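Local atomic coordinates of endo-beta-1,2-glucanase (Talaromyces funiculosus, PDB entry 6IMV), a protein that hydrolyses internal beta-1,2-glucosidic linkages in beta-1,2-glucans, as a fungal endoglucanase of a distinct glycoside hydrolase family. Residues T204-I209 and T255-F260; K43-N48 and A101-P106. All coordinates share one frame; numbering follows the deposited sequence.

Interaction 1. Residues T204-I209 and T255-F260; sequences TTAAHI and TWWLQF
L258 lays one branch of its side chain over the peptide joining A206 to A207, where two helices cross in what is probably the (alpha/alpha)6 barrel of this family. The short segments of helices 186-210 and 252-261 approach to 9.5 Å between axes and cross at -112°. With CG beside the backbone N and anti to the carbonyl carbon (chi1 -81°), the leucine sends CD2 across the gap. That methyl lies 3.7 Å from A206 C and 3.6 Å from A207 N, so it meets backbone as much as side chain. Small residues suit this place because their short side chains leave the peptide accessible: CD2 also packs against A206 CB at 3.9 Å and, more loosely, A207 CB at 4.1 Å. The helix is kinked here, the amides of A207 and H208 lacking bonds to the preceding turn. W257 extends the apolar surface beside L258. Its indole meets W171 of helix 163-182 edge-to-face, and its NE1 makes a weak hydrogen bond to T202 OG1. Toward A206 it presents an edge, where the alanine CB sits near the ring plane, 4.3 Å from W257 CD1.

Interaction 2. Residues K43-N48 and A101-P106; sequences KFHQNN and ARFLSP
H45 and L104 are the backbone neighbours here, their CA atoms 7.1 Å apart, where a loop without regular structure meets the last turn of helix 98-104. H45 is the centre of an inverse gamma turn, whose Q46 N to F44 O hydrogen bond is weak. On the other side S105 is the first residue to leave helical geometry, although its N still bonds to A101 O.

With CG anti to the backbone N (chi1 -169°), the H45 imidazole is placed where L104 CD2 rests over one face, 3.5 Å from the ring centroid in a CH-pi contact. The methyl is offset toward the rim, 3.5 Å from H45 ND1. A branched leucine suits this place because it can lower a single methyl onto a flat ring; its own chi1 of -111° lies away from a staggered value, which suggests some strain. F103 adds a second apolar support, its CE1 lying 3.8 Å from H45 CB. Histidine combines this apolar face with a polar rim: NE2 is hydrogen-bonded to Y90 OH, while Y51 also meets the ring. An alanine in place of H45 would probably leave L104 CD2 without its aromatic face and Y90 OH without this partner.

Across the turn, from its last residue to the one before it, Q46 NE2 donates to K43 O at 2.8 Å with an N-H...O angle of 165°. The bond uses a lone pair in the carbonyl plane and ties the glutamine side chain back to the loop backbone. F103 also reaches V440 of helix 433-443, and L104 rests on I115 of helix 112-133. The arrangement is that of an inverse gamma turn whose central side chain packs on a helix C-terminus, joining the connection between helix 30-41 and strand 51-52 to the helical body.

Overall arrangement
From the N terminus, the chain leaves helix 30-41 and enters the loop 43-48, where interaction 2 opens. It then runs through strands 51-52, 57-64 and 71-78 and helix 80-94 before helix 98-104 closes that loop, which includes the glucose-pocket residues D60, F77 and K82. After helices 112-133 and 163-182, interaction 1 opens near the end of helix 186-210. The intervening chain is mostly short strands and loops, includes the C218-C239 disulfide, and returns on helix 252-261. The two closures therefore follow in series, neither nesting nor crossing. Their centres are 34 Å apart and they do not touch: interaction 2 ties a loop to a helix end, interaction 1 helix to helix.

Interaction 1. Residues T204-I209 and T255-F260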
ATOM      1  N   THR A 204      14.855 -18.250  -5.530  1.00 15.05           N
ATOM      2  CA  THR A 204      15.298 -19.633  -5.334  1.00 15.05           C
ATOM      3  C   THR A 204      14.461 -20.361  -4.263  1.00 14.96           C
ATOM      4  O   THR A 204      14.396 -21.583  -4.285  1.00 15.52           O
ATOM      5  CB  THR A 204      16.793 -19.705  -4.992  1.00 14.41           C
ATOM      6  OG1 THR A 204      17.006 -19.264  -3.650  1.00 13.68           O
ATOM      7  CG2 THR A 204      17.651 -18.892  -5.940  1.00 14.62           C
ATOM      8  N   THR A 205      13.813 -19.633  -3.346  1.00 14.63           N
ATOM      9  CA  THR A 205      13.077 -20.250  -2.238  1.00 14.58           C
ATOM     10  C   THR A 205      11.548 -20.133  -2.409  1.00 14.95           C
ATOM     11  O   THR A 205      10.816 -20.833  -1.707  1.00 15.41           O
ATOM     12  CB  THR A 205      13.517 -19.649  -0.893  1.00 14.49           C
ATOM     13  OG1 THR A 205      13.230 -18.249  -0.921  1.00 14.03           O
ATOM     14  CG2 THR A 205      14.986 -19.879  -0.606  1.00 14.42           C
ATOM     15  N   ALA A 206      11.066 -19.274  -3.324  1.00 14.74           N
ATOM     16  CA  ALA A 206       9.641 -18.869  -3.381  1.00 14.48           C
ATOM     17  C   ALA A 206       8.704 -20.072  -3.570  1.00 14.73           C
ATOM     18  O   ALA A 206       7.748 -20.229  -2.824  1.00 14.67           O
ATOM     19  CB  ALA A 206       9.427 -17.855  -4.474  1.00 14.38           C
ATOM     20  N   ALA A 207       8.961 -20.898  -4.594  1.00 14.89           N
ATOM     21  CA  ALA A 207       8.103 -22.039  -4.906  1.00 15.14           C
ATOM     22  C   ALA A 207       8.119 -23.054  -3.744  1.00 15.36           C
ATOM     23  O   ALA A 207       7.070 -23.556  -3.320  1.00 14.96           O
ATOM     24  CB  ALA A 207       8.537 -22.661  -6.217  1.00 14.62           C
ATOM     25  N   HIS A 208       9.316 -23.362  -3.226  1.00 15.99           N
ATOM     26  CA  HIS A 208       9.473 -24.359  -2.151  1.00 15.54           C
ATOM     27  C   HIS A 208       8.680 -23.924  -0.911  1.00 14.95           C
ATOM     28  O   HIS A 208       8.074 -24.748  -0.245  1.00 14.34           O
ATOM     29  CB  HIS A 208      10.960 -24.598  -1.836  1.00 16.00           C
ATOM     30  CG  HIS A 208      11.194 -25.745  -0.906  1.00 16.25           C
ATOM     31  ND1 HIS A 208      10.903 -27.052  -1.257  1.00 16.54           N
ATOM     32  CD2 HIS A 208      11.661 -25.787   0.361  1.00 16.24           C
ATOM     33  CE1 HIS A 208      11.182 -27.849  -0.240  1.00 17.15           C
ATOM     34  NE2 HIS A 208      11.658 -27.095   0.758  1.00 16.59           N
ATOM     35  N   ILE A 209       8.665 -22.619  -0.625  1.00 14.09           N
ATOM     36  CA  ILE A 209       8.017 -22.117   0.571  1.00 13.95           C
ATOM     37  C   ILE A 209       6.512 -21.904   0.324  1.00 13.95           C
ATOM     38  O   ILE A 209       5.722 -22.197   1.207  1.00 13.86           O
ATOM     39  CB  ILE A 209       8.745 -20.858   1.101  1.00 13.86           C
ATOM     40  CG1 ILE A 209      10.142 -21.220   1.618  1.00 14.09           C
ATOM     41  CG2 ILE A 209       7.934 -20.131   2.164  1.00 13.80           C
ATOM     42  CD1 ILE A 209      11.004 -20.044   2.027  1.00 14.08           C
ATOM     43  N   THR A 255       1.836 -13.893  -7.034  1.00 12.89           N
ATOM     44  CA  THR A 255       1.603 -14.799  -8.159  1.00 13.16           C
ATOM     45  C   THR A 255       2.634 -14.544  -9.268  1.00 13.24           C
ATOM     46  O   THR A 255       3.246 -15.489  -9.769  1.00 12.93           O
ATOM     47  CB  THR A 255       0.190 -14.664  -8.736  1.00 13.10           C
ATOM     48  OG1 THR A 255      -0.749 -14.849  -7.680  1.00 13.82           O
ATOM     49  CG2 THR A 255      -0.095 -15.666  -9.832  1.00 13.03           C
ATOM     50  N   TRP A 256       2.810 -13.272  -9.642  1.00 13.08           N
ATOM     51  CA  TRP A 256       3.743 -12.883 -10.699  1.00 13.49           C
ATOM     52  C   TRP A 256       5.179 -13.263 -10.330  1.00 13.87           C
ATOM     53  O   TRP A 256       5.972 -13.627 -11.220  1.00 13.35           O
ATOM     54  CB  TRP A 256       3.656 -11.388 -11.003  1.00 13.41           C
ATOM     55  CG  TRP A 256       2.409 -10.969 -11.722  1.00 13.88           C
ATOM     56  CD1 TRP A 256       1.456 -10.109 -11.262  1.00 13.65           C
ATOM     57  CD2 TRP A 256       2.004 -11.354 -13.050  1.00 13.94           C
ATOM     58  NE1 TRP A 256       0.483  -9.937 -12.210  1.00 14.26           N
ATOM     59  CE2 TRP A 256       0.794 -10.680 -13.319  1.00 13.92           C
ATOM     60  CE3 TRP A 256       2.547 -12.183 -14.039  1.00 14.11           C
ATOM     61  CZ2 TRP A 256       0.113 -10.826 -14.524  1.00 14.05           C
ATOM     62  CZ3 TRP A 256       1.874 -12.330 -15.236  1.00 14.25           C
ATOM     63  CH2 TRP A 256       0.675 -11.655 -15.471  1.00 14.60           C
ATOM     64  N   TRP A 257       5.522 -13.119  -9.044  1.00 13.95           N
ATOM     65  CA  TRP A 257       6.847 -13.464  -8.568  1.00 14.10           C
ATOM     66  C   TRP A 257       7.140 -14.945  -8.850  1.00 14.85           C
ATOM     67  O   TRP A 257       8.205 -15.277  -9.402  1.00 14.62           O
ATOM     68  CB  TRP A 257       7.024 -13.123  -7.087  1.00 14.02           C
ATOM     69  CG  TRP A 257       8.469 -13.004  -6.721  1.00 13.84           C
ATOM     70  CD1 TRP A 257       9.231 -13.897  -6.028  1.00 14.03           C
ATOM     71  CD2 TRP A 257       9.353 -11.941  -7.114  1.00 13.98           C
ATOM     72  NE1 TRP A 257      10.520 -13.443  -5.928  1.00 13.60           N
ATOM     73  CE2 TRP A 257      10.624 -12.243  -6.584  1.00 13.72           C
ATOM     74  CE3 TRP A 257       9.182 -10.755  -7.836  1.00 14.10           C
ATOM     75  CZ2 TRP A 257      11.719 -11.395  -6.760  1.00 14.22           C
ATOM     76  CZ3 TRP A 257      10.263  -9.919  -8.014  1.00 14.25           C
ATOM     77  CH2 TRP A 257      11.515 -10.240  -7.483  1.00 14.36           C
ATOM     78  N   LEU A 258       6.190 -15.820  -8.490  1.00 15.05           N
ATOM     79  CA  LEU A 258       6.303 -17.250  -8.737  1.00 15.38           C
ATOM     80  C   LEU A 258       6.398 -17.522 -10.240  1.00 15.71           C
ATOM     81  O   LEU A 258       7.251 -18.295 -10.670  1.00 15.69           O
ATOM     82  CB  LEU A 258       5.105 -17.990  -8.132  1.00 15.97           C
ATOM     83  CG  LEU A 258       5.182 -18.263  -6.631  1.00 16.27           C
ATOM     84  CD1 LEU A 258       3.859 -18.803  -6.118  1.00 16.47           C
ATOM     85  CD2 LEU A 258       6.315 -19.233  -6.319  1.00 15.86           C
ATOM     86  N   GLN A 259       5.517 -16.894 -11.029  1.00 15.11           N
ATOM     87  CA  GLN A 259       5.466 -17.173 -12.462  1.00 15.19           C
ATOM     88  C   GLN A 259       6.807 -16.828 -13.121  1.00 14.86           C
ATOM     89  O   GLN A 259       7.355 -17.640 -13.851  1.00 16.04           O
ATOM     90  CB  GLN A 259       4.353 -16.400 -13.162  1.00 15.48           C
ATOM     91  CG  GLN A 259       4.503 -16.417 -14.678  1.00 15.97           C
ATOM     92  CD  GLN A 259       3.247 -16.009 -15.403  1.00 15.90           C
ATOM     93  OE1 GLN A 259       2.193 -15.841 -14.805  1.00 15.45           O
ATOM     94  NE2 GLN A 259       3.353 -15.872 -16.715  1.00 16.26           N
ATOM     95  N   PHE A 260       7.302 -15.612 -12.904  1.00 13.62           N
ATOM     96  CA  PHE A 260       8.473 -15.150 -13.614  1.00 14.15           C
ATOM     97  C   PHE A 260       9.762 -15.770 -13.065  1.00 14.62           C
ATOM     98  O   PHE A 260      10.668 -16.005 -13.842  1.00 15.20           O
ATOM     99  CB  PHE A 260       8.563 -13.626 -13.594  1.00 13.61           C
ATOM    100  CG  PHE A 260       7.477 -12.946 -14.383  1.00 14.13           C
ATOM    101  CD1 PHE A 260       7.201 -13.329 -15.686  1.00 14.44           C
ATOM    102  CD2 PHE A 260       6.740 -11.911 -13.826  1.00 14.48           C
ATOM    103  CE1 PHE A 260       6.209 -12.689 -16.415  1.00 14.84           C
ATOM    104  CE2 PHE A 260       5.741 -11.281 -14.553  1.00 14.85           C
ATOM    105  CZ  PHE A 260       5.477 -11.667 -15.849  1.00 14.83           C
TER

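Interaction 2. Residues K43-N48 and A101-P106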
ATOM      1  N   LYS A  43       6.885  14.807   7.195  1.00 14.80           N
ATOM      2  CA  LYS A  43       7.197  14.901   8.626  1.00 15.75           C
ATOM      3  C   LYS A  43       6.967  13.560   9.328  1.00 14.64           C
ATOM      4  O   LYS A  43       7.502  13.341  10.421  1.00 14.07           O
ATOM      5  CB  LYS A  43       6.392  16.016   9.303  1.00 17.12           C
ATOM      6  CG  LYS A  43       6.684  17.416   8.782  1.00 18.92           C
ATOM      7  CD  LYS A  43       8.160  17.707   8.657  1.00 21.50           C
ATOM      8  CE  LYS A  43       8.460  19.167   8.380  1.00 23.72           C
ATOM      9  NZ  LYS A  43       9.834  19.321   7.848  1.00 25.15           N
ATOM     10  N   PHE A  44       6.182  12.676   8.706  1.00 13.79           N
ATOM     11  CA  PHE A  44       6.006  11.307   9.198  1.00 13.74           C
ATOM     12  C   PHE A  44       7.350  10.568   9.173  1.00 14.19           C
ATOM     13  O   PHE A  44       7.602   9.686  10.012  1.00 13.59           O
ATOM     14  CB  PHE A  44       4.950  10.574   8.371  1.00 13.05           C
ATOM     15  CG  PHE A  44       4.691   9.138   8.756  1.00 12.87           C
ATOM     16  CD1 PHE A  44       4.333   8.797  10.052  1.00 12.95           C
ATOM     17  CD2 PHE A  44       4.740   8.131   7.805  1.00 12.54           C
ATOM     18  CE1 PHE A  44       4.056   7.482  10.395  1.00 12.83           C
ATOM     19  CE2 PHE A  44       4.466   6.815   8.148  1.00 12.59           C
ATOM     20  CZ  PHE A  44       4.124   6.494   9.441  1.00 12.78           C
ATOM     21  N   HIS A  45       8.208  10.938   8.210  1.00 15.21           N
ATOM     22  CA  HIS A  45       9.487  10.266   7.988  1.00 15.67           C
ATOM     23  C   HIS A  45      10.520  10.773   8.998  1.00 17.02           C
ATOM     24  O   HIS A  45      11.332  11.642   8.671  1.00 17.56           O
ATOM     25  CB  HIS A  45       9.968  10.466   6.545  1.00 15.16           C
ATOM     26  CG  HIS A  45      11.130   9.600   6.201  1.00 14.92           C
ATOM     27  ND1 HIS A  45      12.433   9.999   6.413  1.00 14.90           N
ATOM     28  CD2 HIS A  45      11.193   8.351   5.695  1.00 14.79           C
ATOM     29  CE1 HIS A  45      13.250   9.039   6.031  1.00 15.20           C
ATOM     30  NE2 HIS A  45      12.514   8.019   5.579  1.00 14.58           N
ATOM     31  N   GLN A  46      10.467  10.218  10.210  1.00 18.00           N
ATOM     32  CA  GLN A  46      11.385  10.543  11.298  1.00 19.14           C
ATOM     33  C   GLN A  46      11.596   9.289  12.155  1.00 19.53           C
ATOM     34  O   GLN A  46      10.705   8.441  12.270  1.00 17.63           O
ATOM     35  CB  GLN A  46      10.823  11.637  12.213  1.00 19.83           C
ATOM     36  CG  GLN A  46      10.578  12.970  11.531  1.00 21.33           C
ATOM     37  CD  GLN A  46      10.204  14.045  12.527  1.00 22.69           C
ATOM     38  OE1 GLN A  46      10.998  14.378  13.404  1.00 24.36           O
ATOM     39  NE2 GLN A  46       9.009  14.612  12.386  1.00 21.64           N
ATOM     40  N   ASN A  47      12.780   9.202  12.768  1.00 20.57           N
ATOM     41  CA  ASN A  47      13.108   8.175  13.737  1.00 21.88           C
ATOM     42  C   ASN A  47      12.068   8.188  14.863  1.00 22.29           C
ATOM     43  O   ASN A  47      11.631   9.255  15.295  1.00 23.00           O
ATOM     44  CB  ASN A  47      14.515   8.369  14.310  1.00 22.43           C
ATOM     45  CG  ASN A  47      14.900   7.244  15.240  1.00 23.18           C
ATOM     46  OD1 ASN A  47      14.854   6.085  14.850  1.00 23.12           O
ATOM     47  ND2 ASN A  47      15.235   7.566  16.480  1.00 25.91           N
ATOM     48  N   ASN A  48      11.667   6.988  15.300  1.00 23.59           N
ATOM     49  CA  ASN A  48      10.727   6.753  16.405  1.00 25.56           C
ATOM     50  C   ASN A  48       9.292   7.141  16.023  1.00 23.43           C
ATOM     51  O   ASN A  48       8.387   6.978  16.836  1.00 25.35           O
ATOM     52  CB  ASN A  48      11.137   7.467  17.701  1.00 29.42           C
ATOM     53  CG  ASN A  48      12.148   6.683  18.509  1.00 33.00           C
ATOM     54  OD1 ASN A  48      13.337   6.697  18.206  1.00 41.30           O
ATOM     55  ND2 ASN A  48      11.695   6.010  19.550  1.00 37.63           N
ATOM     56  N   ALA A 101      11.400  14.513  -3.080  1.00 16.09           N
ATOM     57  CA  ALA A 101      12.309  15.392  -2.331  1.00 16.54           C
ATOM     58  C   ALA A 101      11.510  16.365  -1.453  1.00 16.75           C
ATOM     59  O   ALA A 101      11.929  16.691  -0.347  1.00 16.79           O
ATOM     60  CB  ALA A 101      13.218  16.140  -3.286  1.00 17.61           C
ATOM     61  N   ARG A 102      10.360  16.830  -1.950  1.00 16.92           N
ATOM     62  CA  ARG A 102       9.446  17.675  -1.163  1.00 17.11           C
ATOM     63  C   ARG A 102       9.003  16.930   0.106  1.00 16.73           C
ATOM     64  O   ARG A 102       8.860  17.544   1.149  1.00 15.79           O
ATOM     65  CB  ARG A 102       8.242  18.091  -2.008  1.00 16.76           C
ATOM     66  CG  ARG A 102       7.206  18.923  -1.270  1.00 16.60           C
ATOM     67  CD  ARG A 102       7.665  20.340  -1.037  1.00 16.22           C
ATOM     68  NE  ARG A 102       6.540  21.152  -0.593  1.00 15.99           N
ATOM     69  CZ  ARG A 102       6.656  22.340  -0.017  1.00 15.92           C
ATOM     70  NH1 ARG A 102       7.840  22.920   0.089  1.00 15.46           N
ATOM     71  NH2 ARG A 102       5.581  22.934   0.463  1.00 15.53           N
ATOM     72  N   PHE A 103       8.801  15.611  -0.014  1.00 17.06           N
ATOM     73  CA  PHE A 103       8.500  14.715   1.113  1.00 17.01           C
ATOM     74  C   PHE A 103       9.736  14.523   1.997  1.00 17.26           C
ATOM     75  O   PHE A 103       9.671  14.770   3.204  1.00 17.30           O
ATOM     76  CB  PHE A 103       7.975  13.375   0.587  1.00 16.79           C
ATOM     77  CG  PHE A 103       7.667  12.333   1.636  1.00 16.68           C
ATOM     78  CD1 PHE A 103       8.674  11.544   2.172  1.00 15.96           C
ATOM     79  CD2 PHE A 103       6.365  12.108   2.061  1.00 16.45           C
ATOM     80  CE1 PHE A 103       8.390  10.570   3.118  1.00 16.09           C
ATOM     81  CE2 PHE A 103       6.082  11.137   3.011  1.00 16.01           C
ATOM     82  CZ  PHE A 103       7.093  10.366   3.531  1.00 15.72           C
ATOM     83  N   LEU A 104      10.845  14.055   1.405  1.00 17.33           N
ATOM     84  CA  LEU A 104      12.010  13.564   2.177  1.00 18.46           C
ATOM     85  C   LEU A 104      12.857  14.721   2.713  1.00 18.30           C
ATOM     86  O   LEU A 104      13.428  14.609   3.793  1.00 17.48           O
ATOM     87  CB  LEU A 104      12.898  12.676   1.297  1.00 19.82           C
ATOM     88  CG  LEU A 104      12.944  11.184   1.615  1.00 21.48           C
ATOM     89  CD1 LEU A 104      14.185  10.554   0.995  1.00 21.74           C
ATOM     90  CD2 LEU A 104      12.920  10.912   3.111  1.00 21.47           C
ATOM     91  N   SER A 105      13.006  15.787   1.917  1.00 19.21           N
ATOM     92  CA  SER A 105      14.058  16.781   2.155  1.00 20.11           C
ATOM     93  C   SER A 105      13.667  18.124   1.544  1.00 20.67           C
ATOM     94  O   SER A 105      14.376  18.638   0.672  1.00 19.76           O
ATOM     95  CB  SER A 105      15.361  16.269   1.596  1.00 20.85           C
ATOM     96  OG  SER A 105      16.442  16.977   2.171  1.00 23.52           O
ATOM     97  N   PRO A 106      12.523  18.722   1.966  1.00 21.07           N
ATOM     98  CA  PRO A 106      11.943  19.873   1.267  1.00 21.08           C
ATOM     99  C   PRO A 106      12.856  21.110   1.223  1.00 21.00           C
ATOM    100  O   PRO A 106      12.863  21.844   0.230  1.00 21.02           O
ATOM    101  CB  PRO A 106      10.660  20.178   2.057  1.00 20.88           C
ATOM    102  CG  PRO A 106      10.908  19.553   3.426  1.00 20.89           C
ATOM    103  CD  PRO A 106      11.728  18.317   3.139  1.00 20.52           C
TER